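Acetyltransferase Atu2258 (Agrobacterium tumefaciens str. C58, PDB 2G3A) transfers an acetyl group from acetyl coenzyme A to acceptor substrates, with a preference for glucosamine 6-phosphate or dopamine. Local coordinates at residues Met110-Thr116 with Thr146-Phe152. Residues are numbered along the deposited sequence.
Sequences MGAYIDT and TWLEKRF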
loop_
_atom_site.group_PDB
_atom_site.type_symbol
_atom_site.label_atom_id
_atom_site.label_comp_id
_atom_site.label_asym_id
_atom_site.label_seq_id
_atom_site.Cartn_x
_atom_site.Cartn_y
_atom_site.Cartn_z
HETATM N N MSE A 110 7.615 -13.043 -11.147
HETATM C CA MSE A 110 7.686 -14.304 -10.423
HETATM C C MSE A 110 6.426 -14.606 -9.615
HETATM O O MSE A 110 6.228 -15.720 -9.131
HETATM C CB MSE A 110 8.848 -14.230 -9.432
HETATM C CG MSE A 110 10.226 -14.115 -10.050
HETATM SE SE MSE A 110 11.461 -13.554 -8.627
HETATM C CE MSE A 110 11.186 -14.980 -7.457
ATOM N N GLY A 111 5.584 -13.605 -9.425
ATOM C CA GLY A 111 4.398 -13.785 -8.592
ATOM C C GLY A 111 3.572 -12.520 -8.433
ATOM O O GLY A 111 3.935 -11.444 -8.947
ATOM N N ALA A 112 2.464 -12.645 -7.719
ATOM C CA ALA A 112 1.551 -11.513 -7.478
ATOM C C ALA A 112 1.240 -11.450 -6.002
ATOM O O ALA A 112 1.259 -12.468 -5.305
ATOM C CB ALA A 112 0.231 -11.703 -8.278
ATOM N N TYR A 113 0.926 -10.263 -5.509
ATOM C CA TYR A 113 0.322 -10.190 -4.186
ATOM C C TYR A 113 -0.821 -9.193 -4.128
ATOM O O TYR A 113 -0.983 -8.331 -5.004
ATOM C CB TYR A 113 1.381 -9.981 -3.071
ATOM C CG TYR A 113 2.040 -8.615 -3.059
ATOM C CD1 TYR A 113 1.763 -7.700 -2.036
ATOM C CD2 TYR A 113 2.970 -8.249 -4.041
ATOM C CE1 TYR A 113 2.373 -6.440 -2.013
ATOM C CE2 TYR A 113 3.594 -7.006 -4.015
ATOM C CZ TYR A 113 3.294 -6.109 -2.999
ATOM O OH TYR A 113 3.915 -4.868 -2.983
ATOM N N ILE A 114 -1.608 -9.322 -3.067
ATOM C CA ILE A 114 -2.881 -8.650 -2.967
ATOM C C ILE A 114 -3.286 -8.554 -1.500
ATOM O O ILE A 114 -2.817 -9.328 -0.660
ATOM C CB ILE A 114 -3.957 -9.387 -3.843
ATOM C CG1 ILE A 114 -5.140 -8.478 -4.163
ATOM C CG2 ILE A 114 -4.439 -10.687 -3.158
ATOM C CD1 ILE A 114 -5.971 -8.976 -5.404
ATOM N N ASP A 115 -4.145 -7.590 -1.177
ATOM C CA ASP A 115 -4.654 -7.522 0.197
ATOM C C ASP A 115 -6.120 -7.112 0.225
ATOM O O ASP A 115 -6.626 -6.558 -0.740
ATOM C CB ASP A 115 -3.795 -6.586 1.041
ATOM C CG ASP A 115 -3.606 -5.247 0.383
ATOM O OD1 ASP A 115 -4.590 -4.512 0.298
ATOM O OD2 ASP A 115 -2.484 -4.952 -0.062
ATOM N N THR A 116 -6.797 -7.385 1.329
ATOM C CA THR A 116 -8.238 -7.126 1.398
ATOM C C THR A 116 -8.773 -7.141 2.824
ATOM O O THR A 116 -8.232 -7.837 3.685
ATOM C CB THR A 116 -9.047 -8.137 0.524
ATOM O OG1 THR A 116 -10.400 -7.705 0.444
ATOM C CG2 THR A 116 -9.017 -9.555 1.103
ATOM N N THR A 146 -6.124 -9.056 5.254
ATOM C CA THR A 146 -5.391 -10.281 4.898
ATOM C C THR A 146 -4.528 -9.980 3.686
ATOM O O THR A 146 -4.989 -9.299 2.755
ATOM C CB THR A 146 -6.352 -11.463 4.574
ATOM O OG1 THR A 146 -7.264 -11.634 5.658
ATOM C CG2 THR A 146 -5.568 -12.795 4.365
ATOM N N TRP A 147 -3.271 -10.446 3.720
ATOM C CA TRP A 147 -2.360 -10.345 2.579
ATOM C C TRP A 147 -2.229 -11.723 2.000
ATOM O O TRP A 147 -2.179 -12.741 2.735
ATOM C CB TRP A 147 -0.971 -9.822 3.000
ATOM C CG TRP A 147 -0.959 -8.330 3.338
ATOM C CD1 TRP A 147 -0.645 -7.289 2.492
ATOM C CD2 TRP A 147 -1.288 -7.732 4.603
ATOM N NE1 TRP A 147 -0.768 -6.086 3.165
ATOM C CE2 TRP A 147 -1.159 -6.337 4.458
ATOM C CE3 TRP A 147 -1.687 -8.248 5.849
ATOM C CZ2 TRP A 147 -1.416 -5.452 5.517
ATOM C CZ3 TRP A 147 -1.940 -7.373 6.889
ATOM C CH2 TRP A 147 -1.786 -5.987 6.716
ATOM N N LEU A 148 -2.175 -11.775 0.674
ATOM C CA LEU A 148 -2.067 -13.049 -0.022
ATOM C C LEU A 148 -1.024 -12.978 -1.130
ATOM O O LEU A 148 -0.781 -11.904 -1.681
ATOM C CB LEU A 148 -3.439 -13.453 -0.636
ATOM C CG LEU A 148 -4.611 -13.592 0.335
ATOM C CD1 LEU A 148 -5.431 -12.317 0.358
ATOM C CD2 LEU A 148 -5.514 -14.782 -0.039
ATOM N N GLU A 149 -0.427 -14.121 -1.470
ATOM C CA GLU A 149 0.474 -14.193 -2.632
ATOM C C GLU A 149 0.039 -15.278 -3.640
ATOM O O GLU A 149 -0.671 -16.235 -3.297
ATOM C CB GLU A 149 1.910 -14.500 -2.177
ATOM C CG GLU A 149 2.060 -15.958 -1.690
ATOM C CD GLU A 149 3.451 -16.319 -1.177
ATOM O OE1 GLU A 149 4.377 -15.492 -1.299
ATOM O OE2 GLU A 149 3.605 -17.443 -0.647
ATOM N N LYS A 150 0.525 -15.140 -4.867
ATOM C CA LYS A 150 0.394 -16.174 -5.892
ATOM C C LYS A 150 1.696 -16.216 -6.677
ATOM O O LYS A 150 2.047 -15.278 -7.401
ATOM C CB LYS A 150 -0.804 -15.921 -6.821
ATOM C CG LYS A 150 -1.086 -17.079 -7.811
ATOM C CD LYS A 150 -2.468 -16.858 -8.467
ATOM C CE LYS A 150 -2.899 -18.031 -9.325
ATOM N NZ LYS A 150 -2.122 -18.137 -10.582
ATOM N N ARG A 151 2.416 -17.313 -6.516
ATOM C CA ARG A 151 3.692 -17.477 -7.185
ATOM C C ARG A 151 3.442 -18.107 -8.542
ATOM O O ARG A 151 2.641 -19.035 -8.663
ATOM C CB ARG A 151 4.637 -18.325 -6.328
ATOM C CG ARG A 151 4.672 -17.899 -4.871
ATOM C CD ARG A 151 5.707 -18.659 -4.050
ATOM N NE ARG A 151 7.036 -18.078 -4.226
ATOM C CZ ARG A 151 7.570 -17.134 -3.450
ATOM N NH1 ARG A 151 6.919 -16.643 -2.390
ATOM N NH2 ARG A 151 8.778 -16.680 -3.739
ATOM N N PHE A 152 4.111 -17.582 -9.564
ATOM C CA PHE A 152 3.980 -18.105 -10.923
ATOM C C PHE A 152 4.840 -19.347 -11.213
ATOM O O PHE A 152 5.923 -19.513 -10.649
ATOM C CB PHE A 152 4.265 -17.002 -11.943
ATOM C CG PHE A 152 3.429 -15.759 -11.744
ATOM C CD1 PHE A 152 3.869 -14.528 -12.232
ATOM C CD2 PHE A 152 2.207 -15.822 -11.052
ATOM C CE1 PHE A 152 3.088 -13.379 -12.054
ATOM C CE2 PHE A 152 1.420 -14.688 -10.870
ATOM C CZ PHE A 152 1.875 -13.454 -11.371
HETATM O O HOH W 1 0.075 -4.512 0.692
HETATM O O HOH W 2 -9.409 -10.181 5.281
#
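In an antiparallel ladder every second residue's backbone groups face the partner strand. A112 and K150 exchange two hydrogen bonds (A112 N to K150 O 2.7 Å, K150 N to A112 O 2.8 Å); the I114-L148 and T116-T146 pairs do likewise, and F152 N closes the end on M110 O (2.9 Å). Intervening residues turn theirs outward: Y113 makes backbone hydrogen bonds to L76 and V78, W147 to I133. At G111 an ideal CB would clash with K150 O; separately, G111 CA lies over the F152 ring face, 3.5 Å from its centroid (CH-pi), as D115 CB does over the W147 five-membered ring. One water donates to D115 OD2 (2.7 Å), itself also hydrogen-bonded to Y77 OH, and weakly accepts from W147 NE1 (3.1 Å); another donates to T116 O (3.1 Å) and hydrogen-bonds T146 OG1 (2.6 Å). R151 NH1 forms a salt bridge with E149 OE1 (3.0 Å), K150 NZ one with E101; R151 NH2 hydrogen-bonds G137 O of the second subunit, where W147 meets its counterpart. I114 and L148 pack against helix 119-128, I114 on Y125, probably CoA-binding. Such pairing of the C-terminal strand with the strand preceding this helix belongs to the mixed sheet of the GNAT fold.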